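Side-chain contacts in DNA alpha-glucosyltransferase (Enterobacteria phage T4, PDB 1XV5), which belongs to the GT-B clan of glycosyltransferases and holds uridine-5'-diphosphate in a pocket: residues T206-K210 with G211-M215; I242-E246 with K247-Y251; S295-N298 with Q299-Q303. All coordinates share one frame; numbering follows the deposited sequence.

In the fold
The chain carries two parallel seven-stranded sheets, as expected for a GT-B fold, and all three contacts belong to the half built on the second sheet or to its loops. Contact 1 lies at the pocket, where Lys210 reaches uridine-5'-diphosphate. Its centre is about 13 Å from that of contact 2. Those two touch through packed side chains, with Tyr213 CE2 3.2 Å from Lys247 CE. Contact 3 is centred about 14 Å from contact 1 and probably joins it by a bond from Lys296 N to Trp209 O at 2.9 Å. Contacts 2 and 3 do not touch. The side chain of Leu297 stays about 8 Å from the nucleotide.

Contact 1: residues T206-K210 with G211-M215; sequences TTTWK and GFYQM. With UDP (uridine-5'-diphosphate), chain C.
Gly211 N donates to Thr208 O at 3.0 Å, closing the 3-10 turn 208-210 as the chain enters helix 212-223. The bond is fairly straight (159°), although the donor sits above the carbonyl plane. Gly211 is the N-cap, with a positive phi (74°) that glycine adopts readily. Just before it, Lys210 extends to the bound nucleotide. Lys210 NZ donates to O1B of uridine-5'-diphosphate at 2.9 Å and weakly to its O3A; it also forms a salt bridge with Glu307.

Phe212 holds CG between its own N and carbonyl carbon (chi1 58°), which turns the ring back against the preceding loop. Thr207 C meets the ring edge, 3.5 Å from Phe212 CE1. Phe212 CZ touches two methyls, Thr208 CG2 at 3.9 Å and Thr206 CG2 at 4.0 Å. Phe212 CE2 stands 3.5 Å above the Tyr213 ring, over its centre. Tyr213 in turn presents its edge to Thr208, with CE1 3.8 Å from CG2.

A water donates to Thr208 O and accepts from Tyr213 N and Gln214 NE2, which ties the turn to the first residues of the helix. Phe212 also packs against Trp202 of strand 199-203, Met232 of strand 229-233 and Ile244 of helix 239-246. Tyr213 meets Ala243 of that same helix.

Contact 2: residues I242-E246 with K247-Y251; sequences IAIKE and KGIPY
A Schellman motif ends helix 239-246, with Gly248 as the first residue to leave helical geometry, at a positive phi of 77°. Two bonds run back into the last turn. Ile249 N donates to Ile244 O at 3.2 Å, and Gly248 N to Lys245 O at 2.8 Å. The first donor is tilted only modestly from its carbonyl plane. The second lies well above its own. Lys247 N still makes a helical bond to Ala243 O, and a weak one to Ile244 O.

The motif brings Ile249 back beside Ile244, the apolar pair that commonly accompanies such a cap. Ile244 CG2 is anti to the backbone N, and this branch does the touching. Ile244 CG2 meets Ile249 CB and Tyr251 CE2, each at 3.7 Å. Phe216 of helix 212-223 packs on Ile249, and Phe241 stacks edge-to-face with Tyr251.

Tyr251 OH passes 3.8 Å from Lys245 CB. A water bridges Tyr251 OH and Lys245 N, accepting from the amide at 3.1 Å. It is 2.9 Å from Tyr251 OH.

Lys247 bends at chi2 and chi3 and runs back along the flank of the last turn to a cation-pi contact with Tyr213. The carbonyls of Ala243, Ile244 and Lys245 are met by the amides of Lys247, Ile249 and Gly248, so the acceptors of the last turn are used within the cap itself.

Contact 3: residues S295-N298 with Q299-Q303; sequences SKLN and QKYLQ
The Tyr301 ring has Asn298 N at its edge, in the ring plane, while one of its faces carries Lys300 CG, 3.6 Å above the plane and over the centre. The second flat group, the Asn298 amide, makes an Asx turn at the start of the 3-10 segment 299-301. Its OD1 accepts from Lys300 N at 2.9 Å. That bond is nearly straight (174°), and the donor lies in the carbonyl plane on a lone pair. CG of Asn298 is anti to the backbone N (chi1 179°), which swings the amide toward the following residues. The backbone adds a second bond, from Tyr301 N to Asn298 O at 3.0 Å. Both oxygens of Asn298 therefore hold the turn.

The polar ends point to one partner. Lys300 NZ forms a salt bridge with Asp146, and Tyr301 OH is hydrogen-bonded to the same carboxylate. Asp146 begins helix 146-155, which follows strand 137-140 of the other sheet, so this loop bridges the two halves of the GT-B fold.

Leu297 and Leu302 close the apolar side. Leu302 CD2 lies 4.1 Å from Leu297 CD1, and Leu302 CD1 rests 3.5 Å from Leu297 O.

Contact 1: residues T206-K210 with G211-M215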
# COMPACT_ATOMS: atom_id res chain seq x y z
N THR A 206 7.32 -8.45 -5.71
CA THR A 206 7.41 -9.90 -5.76
C THR A 206 6.97 -10.67 -4.52
O THR A 206 7.78 -11.23 -3.78
CB THR A 206 8.83 -10.34 -6.16
OG1 THR A 206 9.26 -9.57 -7.30
CG2 THR A 206 8.84 -11.82 -6.56
N THR A 207 5.65 -10.70 -4.31
CA THR A 207 5.05 -11.44 -3.21
C THR A 207 3.85 -12.10 -3.87
O THR A 207 3.04 -11.43 -4.51
CB THR A 207 4.62 -10.50 -2.08
OG1 THR A 207 5.79 -9.95 -1.46
CG2 THR A 207 3.83 -11.26 -1.02
N THR A 208 3.74 -13.41 -3.74
CA THR A 208 2.68 -14.13 -4.41
C THR A 208 1.24 -13.67 -4.20
O THR A 208 0.43 -13.81 -5.11
CB THR A 208 2.79 -15.65 -4.14
OG1 THR A 208 2.74 -15.90 -2.74
CG2 THR A 208 4.12 -16.18 -4.70
N TRP A 209 0.91 -13.12 -3.03
CA TRP A 209 -0.48 -12.67 -2.87
C TRP A 209 -0.79 -11.41 -3.67
O TRP A 209 -1.94 -10.97 -3.70
CB TRP A 209 -0.87 -12.47 -1.39
CG TRP A 209 -0.08 -11.50 -0.56
CD1 TRP A 209 0.93 -11.80 0.31
CD2 TRP A 209 -0.31 -10.09 -0.43
NE1 TRP A 209 1.32 -10.67 0.99
CE2 TRP A 209 0.58 -9.61 0.55
CE3 TRP A 209 -1.20 -9.19 -1.04
CZ2 TRP A 209 0.62 -8.26 0.94
CZ3 TRP A 209 -1.16 -7.85 -0.66
CH2 TRP A 209 -0.26 -7.40 0.32
N LYS A 210 0.22 -10.86 -4.33
CA LYS A 210 0.02 -9.67 -5.16
C LYS A 210 -0.51 -10.12 -6.52
O LYS A 210 -0.87 -9.29 -7.36
CB LYS A 210 1.34 -8.91 -5.35
CG LYS A 210 1.87 -8.27 -4.08
CD LYS A 210 1.04 -7.06 -3.64
CE LYS A 210 1.67 -6.40 -2.42
NZ LYS A 210 0.94 -5.18 -1.94
N GLY A 211 -0.53 -11.43 -6.73
CA GLY A 211 -1.05 -12.00 -7.96
C GLY A 211 -0.25 -11.90 -9.25
O GLY A 211 -0.85 -11.87 -10.33
N PHE A 212 1.07 -11.87 -9.18
CA PHE A 212 1.83 -11.78 -10.42
C PHE A 212 1.75 -13.06 -11.26
O PHE A 212 1.79 -13.00 -12.49
CB PHE A 212 3.30 -11.38 -10.17
CG PHE A 212 4.07 -12.30 -9.27
CD1 PHE A 212 4.18 -12.04 -7.91
CD2 PHE A 212 4.73 -13.41 -9.79
CE1 PHE A 212 4.94 -12.87 -7.07
CE2 PHE A 212 5.48 -14.25 -8.97
CZ PHE A 212 5.59 -13.97 -7.61
N TYR A 213 1.62 -14.22 -10.62
CA TYR A 213 1.53 -15.46 -11.40
C TYR A 213 0.27 -15.45 -12.25
O TYR A 213 0.26 -15.96 -13.37
CB TYR A 213 1.50 -16.69 -10.48
CG TYR A 213 2.86 -17.12 -10.00
CD1 TYR A 213 3.17 -17.14 -8.64
CD2 TYR A 213 3.84 -17.51 -10.91
CE1 TYR A 213 4.43 -17.53 -8.20
CE2 TYR A 213 5.11 -17.89 -10.48
CZ TYR A 213 5.40 -17.90 -9.12
OH TYR A 213 6.65 -18.28 -8.68
N GLN A 214 -0.79 -14.86 -11.72
CA GLN A 214 -2.05 -14.78 -12.45
C GLN A 214 -1.93 -13.85 -13.66
O GLN A 214 -2.61 -14.05 -14.67
CB GLN A 214 -3.17 -14.32 -11.51
CG GLN A 214 -3.64 -15.43 -10.54
CD GLN A 214 -2.58 -15.84 -9.51
OE1 GLN A 214 -2.49 -17.01 -9.13
NE2 GLN A 214 -1.78 -14.88 -9.06
N MET A 215 -1.05 -12.86 -13.56
CA MET A 215 -0.84 -11.94 -14.68
C MET A 215 -0.09 -12.69 -15.79
O MET A 215 -0.42 -12.57 -16.97
CB MET A 215 -0.03 -10.72 -14.22
CG MET A 215 0.00 -9.59 -15.24
SD MET A 215 -1.63 -8.85 -15.51
CE MET A 215 -1.38 -8.04 -17.09
N1 UDP C . 5.72 1.48 -5.31
C2 UDP C . 6.67 2.26 -5.95
N3 UDP C . 7.69 1.55 -6.54
C4 UDP C . 7.84 0.17 -6.56
C5 UDP C . 6.81 -0.55 -5.88
C6 UDP C . 5.81 0.11 -5.29
O2 UDP C . 6.61 3.47 -6.00
O4 UDP C . 8.81 -0.32 -7.14
C1' UDP C . 4.62 2.18 -4.63
C2' UDP C . 3.23 1.83 -5.14
O2' UDP C . 2.93 2.54 -6.33
C3' UDP C . 2.39 2.23 -3.94
C4' UDP C . 3.26 1.74 -2.78
O4' UDP C . 4.63 1.79 -3.28
O3' UDP C . 2.29 3.66 -3.89
C5' UDP C . 2.95 0.33 -2.31
O5' UDP C . 1.79 0.34 -1.49
PA UDP C . 0.63 -0.74 -1.63
O1A UDP C . -0.37 -0.38 -0.60
O2A UDP C . 0.21 -0.82 -3.05
O3A UDP C . 1.31 -2.18 -1.25
PB UDP C . 2.51 -2.58 -0.20
O1B UDP C . 2.17 -3.91 0.35
O2B UDP C . 3.80 -2.40 -0.90
O3B UDP C . 2.40 -1.50 0.96
O HOH W 1 0.65 -14.81 -7.83

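Contact 2: residues I242-E246 with K247-Y251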
# COMPACT_ATOMS: atom_id res chain seq x y z
N ILE A 242 13.01 -15.92 -8.17
CA ILE A 242 13.73 -17.03 -8.79
C ILE A 242 12.79 -18.18 -9.15
O ILE A 242 13.02 -18.91 -10.12
CB ILE A 242 14.86 -17.54 -7.85
CG1 ILE A 242 15.92 -16.45 -7.72
CG2 ILE A 242 15.47 -18.82 -8.40
CD1 ILE A 242 16.95 -16.71 -6.64
N ALA A 243 11.72 -18.33 -8.38
CA ALA A 243 10.76 -19.40 -8.62
C ALA A 243 10.10 -19.28 -9.99
O ALA A 243 9.70 -20.28 -10.58
CB ALA A 243 9.69 -19.38 -7.53
N ILE A 244 9.99 -18.06 -10.50
CA ILE A 244 9.38 -17.83 -11.80
C ILE A 244 10.14 -18.54 -12.92
O ILE A 244 9.54 -19.26 -13.73
CB ILE A 244 9.30 -16.32 -12.12
CG1 ILE A 244 8.45 -15.62 -11.05
CG2 ILE A 244 8.71 -16.11 -13.51
CD1 ILE A 244 8.50 -14.10 -11.11
N LYS A 245 11.45 -18.35 -12.96
CA LYS A 245 12.29 -18.98 -13.97
C LYS A 245 12.26 -20.49 -13.80
O LYS A 245 12.17 -21.24 -14.78
CB LYS A 245 13.73 -18.48 -13.87
CG LYS A 245 14.70 -19.22 -14.79
CD LYS A 245 16.13 -18.74 -14.61
CE LYS A 245 17.12 -19.60 -15.41
NZ LYS A 245 16.84 -19.59 -16.88
N GLU A 246 12.34 -20.94 -12.55
CA GLU A 246 12.32 -22.36 -12.25
C GLU A 246 11.07 -23.02 -12.80
O GLU A 246 11.10 -24.18 -13.23
CB GLU A 246 12.40 -22.59 -10.73
CG GLU A 246 13.75 -22.23 -10.13
CD GLU A 246 13.79 -22.39 -8.62
OE1 GLU A 246 14.89 -22.30 -8.04
OE2 GLU A 246 12.72 -22.60 -8.01
N LYS A 247 9.96 -22.29 -12.82
CA LYS A 247 8.71 -22.83 -13.32
C LYS A 247 8.61 -22.74 -14.84
O LYS A 247 7.62 -23.16 -15.44
CB LYS A 247 7.52 -22.14 -12.66
CG LYS A 247 7.54 -22.27 -11.14
CD LYS A 247 6.15 -22.37 -10.54
CE LYS A 247 5.35 -21.10 -10.72
NZ LYS A 247 4.03 -21.19 -10.04
N GLY A 248 9.65 -22.19 -15.46
CA GLY A 248 9.68 -22.07 -16.90
C GLY A 248 8.83 -20.96 -17.50
O GLY A 248 8.50 -21.01 -18.68
N ILE A 249 8.48 -19.97 -16.69
CA ILE A 249 7.67 -18.86 -17.18
C ILE A 249 8.55 -17.87 -17.94
O ILE A 249 9.53 -17.37 -17.40
CB ILE A 249 6.97 -18.13 -16.01
CG1 ILE A 249 5.92 -19.05 -15.38
CG2 ILE A 249 6.30 -16.85 -16.52
CD1 ILE A 249 5.31 -18.49 -14.11
N PRO A 250 8.21 -17.59 -19.20
CA PRO A 250 9.00 -16.65 -20.01
C PRO A 250 8.82 -15.20 -19.58
O PRO A 250 7.74 -14.80 -19.15
CB PRO A 250 8.50 -16.91 -21.42
CG PRO A 250 7.06 -17.22 -21.19
CD PRO A 250 7.10 -18.15 -19.99
N TYR A 251 9.89 -14.42 -19.70
CA TYR A 251 9.84 -13.00 -19.36
C TYR A 251 11.17 -12.35 -19.71
O TYR A 251 12.18 -13.02 -19.91
CB TYR A 251 9.56 -12.81 -17.86
CG TYR A 251 10.68 -13.29 -16.95
CD1 TYR A 251 11.82 -12.51 -16.73
CD2 TYR A 251 10.61 -14.54 -16.34
CE1 TYR A 251 12.86 -12.96 -15.92
CE2 TYR A 251 11.64 -15.00 -15.53
CZ TYR A 251 12.77 -14.22 -15.33
OH TYR A 251 13.79 -14.69 -14.54
O HOH W 2 13.23 -16.00 -12.06

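Contact 3: residues S295-N298 with Q299-Q303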
# COMPACT_ATOMS: atom_id res chain seq x y z
N SER A 295 -4.08 -8.38 -6.26
CA SER A 295 -3.90 -8.84 -4.89
C SER A 295 -5.08 -9.71 -4.50
O SER A 295 -6.24 -9.39 -4.80
CB SER A 295 -3.76 -7.65 -3.93
OG SER A 295 -2.50 -7.04 -4.11
N LYS A 296 -4.78 -10.81 -3.83
CA LYS A 296 -5.80 -11.79 -3.44
C LYS A 296 -5.65 -12.24 -1.99
O LYS A 296 -5.62 -13.45 -1.71
CB LYS A 296 -5.69 -12.99 -4.37
CG LYS A 296 -4.27 -13.53 -4.48
CD LYS A 296 -4.00 -14.18 -5.83
CE LYS A 296 -4.88 -15.39 -6.05
NZ LYS A 296 -4.67 -15.98 -7.40
N LEU A 297 -5.58 -11.28 -1.07
CA LEU A 297 -5.45 -11.60 0.34
C LEU A 297 -6.63 -12.42 0.82
O LEU A 297 -7.75 -12.30 0.31
CB LEU A 297 -5.39 -10.31 1.17
CG LEU A 297 -4.11 -9.48 1.10
CD1 LEU A 297 -4.34 -8.14 1.79
CD2 LEU A 297 -2.96 -10.23 1.76
N ASN A 298 -6.39 -13.26 1.82
CA ASN A 298 -7.47 -14.06 2.38
C ASN A 298 -8.47 -13.09 2.99
O ASN A 298 -8.10 -12.01 3.46
CB ASN A 298 -6.94 -15.00 3.46
CG ASN A 298 -8.03 -15.84 4.09
OD1 ASN A 298 -8.83 -15.34 4.90
ND2 ASN A 298 -8.10 -17.11 3.73
N GLN A 299 -9.74 -13.48 2.96
CA GLN A 299 -10.85 -12.69 3.47
C GLN A 299 -10.61 -12.08 4.86
O GLN A 299 -11.03 -10.96 5.12
CB GLN A 299 -12.10 -13.57 3.51
CG GLN A 299 -13.37 -12.87 3.90
CD GLN A 299 -14.53 -13.84 4.01
OE1 GLN A 299 -14.77 -14.65 3.11
NE2 GLN A 299 -15.26 -13.77 5.12
N LYS A 300 -9.95 -12.82 5.74
CA LYS A 300 -9.69 -12.35 7.10
C LYS A 300 -8.95 -11.01 7.17
O LYS A 300 -9.13 -10.25 8.12
CB LYS A 300 -8.88 -13.39 7.87
CG LYS A 300 -7.51 -13.65 7.27
CD LYS A 300 -6.86 -14.90 7.83
CE LYS A 300 -6.43 -14.71 9.27
NZ LYS A 300 -5.69 -15.92 9.74
N TYR A 301 -8.12 -10.73 6.16
CA TYR A 301 -7.34 -9.50 6.12
C TYR A 301 -8.06 -8.35 5.44
O TYR A 301 -7.57 -7.22 5.45
CB TYR A 301 -6.02 -9.74 5.38
CG TYR A 301 -5.18 -10.86 5.94
CD1 TYR A 301 -4.63 -10.77 7.22
CD2 TYR A 301 -4.96 -12.02 5.20
CE1 TYR A 301 -3.88 -11.82 7.75
CE2 TYR A 301 -4.21 -13.08 5.72
CZ TYR A 301 -3.67 -12.97 7.00
OH TYR A 301 -2.94 -14.01 7.53
N LEU A 302 -9.22 -8.62 4.86
CA LEU A 302 -9.95 -7.60 4.12
C LEU A 302 -11.21 -7.06 4.79
O LEU A 302 -12.11 -7.83 5.14
CB LEU A 302 -10.31 -8.14 2.73
CG LEU A 302 -9.11 -8.57 1.88
CD1 LEU A 302 -9.59 -9.33 0.65
CD2 LEU A 302 -8.30 -7.35 1.47
N GLN A 303 -11.28 -5.74 4.95
CA GLN A 303 -12.44 -5.09 5.54
C GLN A 303 -12.87 -3.97 4.59
O GLN A 303 -13.85 -4.12 3.86
CB GLN A 303 -12.11 -4.54 6.94
CG GLN A 303 -13.36 -4.14 7.73
CD GLN A 303 -13.12 -4.13 9.24
OE1 GLN A 303 -12.47 -5.03 9.77
NE2 GLN A 303 -13.67 -3.14 9.93